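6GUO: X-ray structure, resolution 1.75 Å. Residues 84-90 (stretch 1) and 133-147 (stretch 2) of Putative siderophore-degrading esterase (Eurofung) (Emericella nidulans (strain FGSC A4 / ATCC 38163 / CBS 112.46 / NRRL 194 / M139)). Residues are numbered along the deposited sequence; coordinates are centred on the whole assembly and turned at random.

Stretch 1, residues 84-90: TVVIAIG
Stretch 2 (133-147) EFLTFIAEIVRPFVE

Residues 84-90 form a β-strand that enters from earlier in the chain, and residues 133-147 belong to a helix that extends beyond the stretch at both ends. The helix runs roughly against the strand, with 138° between their N-to-C directions, and the axes come within 10.6 Å. Two pairs set the register: the CA atoms of Ile87 and Val146 lie 8.1 Å apart, as do those of Ile89 and Ile138.

The strand is regular, with phi from -90° to -126° and psi from 108° to 135° over Thr84-Ile89; Gly90 departs at -141/-147. Alternation turns the CA-to-CB bonds of Val85, Ile87 and Ile89 toward the helix, while that of Ala88 points away. The helix is less uniform. Ordinary i-to-i+4 bonds, such as Ile138 N to Phe134 O at 2.9 Å, give way to a wider pi-type turn: Val142 N reaches Phe137 O at 3.0 Å and Arg143 N reaches Ile138 O at 2.8 Å. Glu140 (-104/-21) and Ile141 (-114/-57) depart from the usual helical angles here. At Pro144, whose nitrogen has no hydrogen to donate, the helix kinks. Normal spacing resumes with Phe145 N to Ile141 O at 3.3 Å and continues with Val146 N to Val142 O at 3.0 Å.

All the contacts between the stretches are apolar, burying 286 Å² in total, and no hydrogen bond crosses, so the faces are held by van der Waals contact and the exclusion of water from methyl, methylene and aromatic surfaces. Ile89 is the hub, with 93 Å² covered. Its chi1 is m (-53°) and its chi2 sits between wells at 98°; Ile87 nearly repeats this shape at -53° and 94°. Ile89 CG2 approaches Phe134 CZ obliquely at 3.5 Å and meets the edge of Phe137 at CE2, 4.2 Å away. Both phenylalanines have chi1 t, with chi2 46° and 71°; Phe134 starts sideways, yet its ring end comes nearer. Ile89 CD1 lies 4.2 Å from CG1 of Ile138 (m, t), and Ile89 CG1 is 4.3 Å from Val142 CG1.

Val142 also serves Ile87, two residues earlier in the strand, its CG1 lying 3.8 Å from Ile87 CG2. Ile87 CG1 sits 4.0 Å from Val146 CG1, which in turn makes a looser contact, 4.5 Å, with Val85 CG1. Val85, Val142 and Val146 all have chi1 t. The rule is a chain of shared partners, with Val142 and Val146 each bridging two strand residues.

Charge stays off this interface. Arg143, with chi1 to chi3 all t, forms a salt bridge along the helix from NE to Glu147 OE2 at 3.3 Å, its hydrogen bond weak at 142°.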

# COMPACT_ATOMS: atom_id res chain seq x y z
N THR A 84 6.99 -13.86 -6.06
CA THR A 84 7.15 -12.79 -7.04
C THR A 84 8.32 -11.90 -6.66
O THR A 84 8.44 -11.46 -5.52
CB THR A 84 5.86 -11.96 -7.18
OG1 THR A 84 4.77 -12.83 -7.48
CG2 THR A 84 5.99 -10.93 -8.29
N VAL A 85 9.19 -11.65 -7.64
CA VAL A 85 10.28 -10.69 -7.52
C VAL A 85 9.76 -9.33 -7.97
O VAL A 85 9.09 -9.23 -9.00
CB VAL A 85 11.50 -11.14 -8.35
CG1 VAL A 85 12.59 -10.07 -8.39
CG2 VAL A 85 12.07 -12.43 -7.79
N VAL A 86 10.08 -8.28 -7.21
CA VAL A 86 9.73 -6.91 -7.55
C VAL A 86 10.98 -6.22 -8.08
O VAL A 86 12.03 -6.29 -7.44
CB VAL A 86 9.19 -6.12 -6.34
CG1 VAL A 86 8.85 -4.69 -6.72
CG2 VAL A 86 7.98 -6.82 -5.75
N ILE A 87 10.84 -5.58 -9.23
CA ILE A 87 11.90 -4.80 -9.85
C ILE A 87 11.37 -3.39 -10.08
O ILE A 87 10.53 -3.17 -10.95
CB ILE A 87 12.39 -5.43 -11.17
CG1 ILE A 87 12.76 -6.90 -10.95
CG2 ILE A 87 13.57 -4.63 -11.71
CD1 ILE A 87 11.66 -7.90 -11.24
N ALA A 88 11.86 -2.44 -9.28
CA ALA A 88 11.42 -1.06 -9.36
C ALA A 88 12.49 -0.27 -10.08
O ALA A 88 13.63 -0.27 -9.67
CB ALA A 88 11.21 -0.51 -7.96
N ILE A 89 12.11 0.39 -11.18
CA ILE A 89 13.04 1.19 -11.97
C ILE A 89 12.76 2.66 -11.67
O ILE A 89 11.70 3.20 -12.03
CB ILE A 89 12.95 0.91 -13.48
CG1 ILE A 89 13.09 -0.60 -13.76
CG2 ILE A 89 14.05 1.66 -14.23
CD1 ILE A 89 11.78 -1.31 -13.96
N GLY A 90 13.73 3.28 -11.00
CA GLY A 90 13.60 4.65 -10.54
C GLY A 90 14.90 5.41 -10.69
O GLY A 90 15.68 5.16 -11.61
N GLU A 133 13.22 4.43 -25.71
CA GLU A 133 14.56 4.24 -25.12
C GLU A 133 14.48 3.56 -23.76
O GLU A 133 15.25 2.64 -23.46
CB GLU A 133 15.28 5.59 -24.98
CG GLU A 133 15.66 6.23 -26.30
CD GLU A 133 16.22 7.64 -26.15
OE1 GLU A 133 16.52 8.07 -25.01
OE2 GLU A 133 16.35 8.33 -27.18
N PHE A 134 13.54 4.01 -22.93
CA PHE A 134 13.34 3.46 -21.59
C PHE A 134 12.85 2.01 -21.62
O PHE A 134 13.30 1.17 -20.85
CB PHE A 134 12.36 4.34 -20.81
CG PHE A 134 12.34 4.09 -19.33
CD1 PHE A 134 13.53 3.96 -18.61
CD2 PHE A 134 11.14 4.01 -18.64
CE1 PHE A 134 13.51 3.73 -17.24
CE2 PHE A 134 11.12 3.79 -17.27
CZ PHE A 134 12.30 3.65 -16.57
N LEU A 135 11.94 1.73 -22.51
CA LEU A 135 11.41 0.38 -22.69
C LEU A 135 12.49 -0.59 -23.17
O LEU A 135 12.56 -1.73 -22.71
CB LEU A 135 10.24 0.44 -23.66
CG LEU A 135 9.37 -0.79 -23.90
CD1 LEU A 135 9.14 -1.60 -22.63
CD2 LEU A 135 8.03 -0.33 -24.47
N THR A 136 13.34 -0.12 -24.09
CA THR A 136 14.52 -0.87 -24.53
C THR A 136 15.46 -1.14 -23.35
O THR A 136 15.95 -2.26 -23.19
CB THR A 136 15.25 -0.11 -25.65
OG1 THR A 136 14.36 0.09 -26.75
CG2 THR A 136 16.48 -0.86 -26.13
N PHE A 137 15.69 -0.11 -22.54
CA PHE A 137 16.52 -0.21 -21.34
C PHE A 137 16.01 -1.28 -20.36
O PHE A 137 16.79 -2.10 -19.87
CB PHE A 137 16.62 1.16 -20.65
CG PHE A 137 17.31 1.15 -19.33
CD1 PHE A 137 18.68 0.95 -19.25
CD2 PHE A 137 16.60 1.36 -18.15
CE1 PHE A 137 19.33 0.94 -18.02
CE2 PHE A 137 17.24 1.36 -16.92
CZ PHE A 137 18.61 1.15 -16.86
N ILE A 138 14.71 -1.27 -20.10
CA ILE A 138 14.11 -2.26 -19.20
C ILE A 138 14.24 -3.68 -19.76
O ILE A 138 14.66 -4.59 -19.05
CB ILE A 138 12.63 -1.92 -18.89
CG1 ILE A 138 12.56 -0.63 -18.05
CG2 ILE A 138 11.96 -3.06 -18.13
CD1 ILE A 138 11.18 -0.01 -17.98
N ALA A 139 13.89 -3.83 -21.03
CA ALA A 139 13.87 -5.14 -21.69
C ALA A 139 15.25 -5.73 -21.98
O ALA A 139 15.43 -6.95 -21.90
CB ALA A 139 13.05 -5.06 -22.98
N GLU A 140 16.22 -4.89 -22.33
CA GLU A 140 17.55 -5.34 -22.78
C GLU A 140 18.67 -5.20 -21.75
O GLU A 140 19.68 -5.90 -21.86
CB GLU A 140 17.92 -4.65 -24.09
CG GLU A 140 16.99 -5.06 -25.23
CD GLU A 140 17.20 -4.28 -26.52
OE1 GLU A 140 18.32 -3.80 -26.77
OE2 GLU A 140 16.22 -4.17 -27.30
N ILE A 141 18.50 -4.33 -20.75
CA ILE A 141 19.53 -4.09 -19.73
C ILE A 141 19.07 -4.54 -18.34
O ILE A 141 19.73 -5.37 -17.71
CB ILE A 141 19.94 -2.59 -19.68
CG1 ILE A 141 20.34 -2.08 -21.07
CG2 ILE A 141 21.06 -2.36 -18.67
CD1 ILE A 141 21.50 -2.82 -21.72
N VAL A 142 17.94 -4.02 -17.87
CA VAL A 142 17.48 -4.29 -16.50
C VAL A 142 17.01 -5.74 -16.36
O VAL A 142 17.48 -6.48 -15.49
CB VAL A 142 16.36 -3.33 -16.05
CG1 VAL A 142 15.87 -3.69 -14.65
CG2 VAL A 142 16.86 -1.89 -16.08
N ARG A 143 16.09 -6.14 -17.22
CA ARG A 143 15.50 -7.47 -17.12
C ARG A 143 16.52 -8.62 -17.22
O ARG A 143 16.50 -9.53 -16.39
CB ARG A 143 14.36 -7.61 -18.12
CG ARG A 143 13.71 -8.97 -18.17
CD ARG A 143 12.31 -8.80 -18.70
NE ARG A 143 11.72 -10.06 -19.07
CZ ARG A 143 10.52 -10.20 -19.64
NH1 ARG A 143 10.09 -11.42 -19.94
NH2 ARG A 143 9.76 -9.13 -19.89
N PRO A 144 17.43 -8.57 -18.21
CA PRO A 144 18.47 -9.60 -18.26
C PRO A 144 19.43 -9.58 -17.08
O PRO A 144 19.88 -10.64 -16.66
CB PRO A 144 19.20 -9.30 -19.58
CG PRO A 144 18.18 -8.62 -20.41
CD PRO A 144 17.44 -7.75 -19.43
N PHE A 145 19.74 -8.41 -16.53
CA PHE A 145 20.54 -8.33 -15.31
C PHE A 145 19.86 -9.09 -14.16
O PHE A 145 20.49 -9.90 -13.49
CB PHE A 145 20.81 -6.88 -14.92
CG PHE A 145 21.45 -6.73 -13.57
CD1 PHE A 145 22.81 -6.99 -13.40
CD2 PHE A 145 20.70 -6.33 -12.46
CE1 PHE A 145 23.40 -6.86 -12.15
CE2 PHE A 145 21.29 -6.20 -11.21
CZ PHE A 145 22.65 -6.46 -11.06
N VAL A 146 18.57 -8.83 -13.97
CA VAL A 146 17.82 -9.49 -12.89
C VAL A 146 17.73 -11.01 -13.13
O VAL A 146 18.00 -11.80 -12.21
CB VAL A 146 16.41 -8.86 -12.72
CG1 VAL A 146 15.57 -9.65 -11.73
CG2 VAL A 146 16.55 -7.41 -12.26
N GLU A 147 17.40 -11.40 -14.35
CA GLU A 147 17.19 -12.81 -14.68
C GLU A 147 18.49 -13.62 -14.77
O GLU A 147 18.55 -14.73 -14.26
CB GLU A 147 16.38 -12.96 -15.97
CG GLU A 147 14.93 -12.51 -15.83
CD GLU A 147 14.05 -12.89 -17.02
OE1 GLU A 147 14.51 -13.62 -17.92
OE2 GLU A 147 12.87 -12.46 -17.05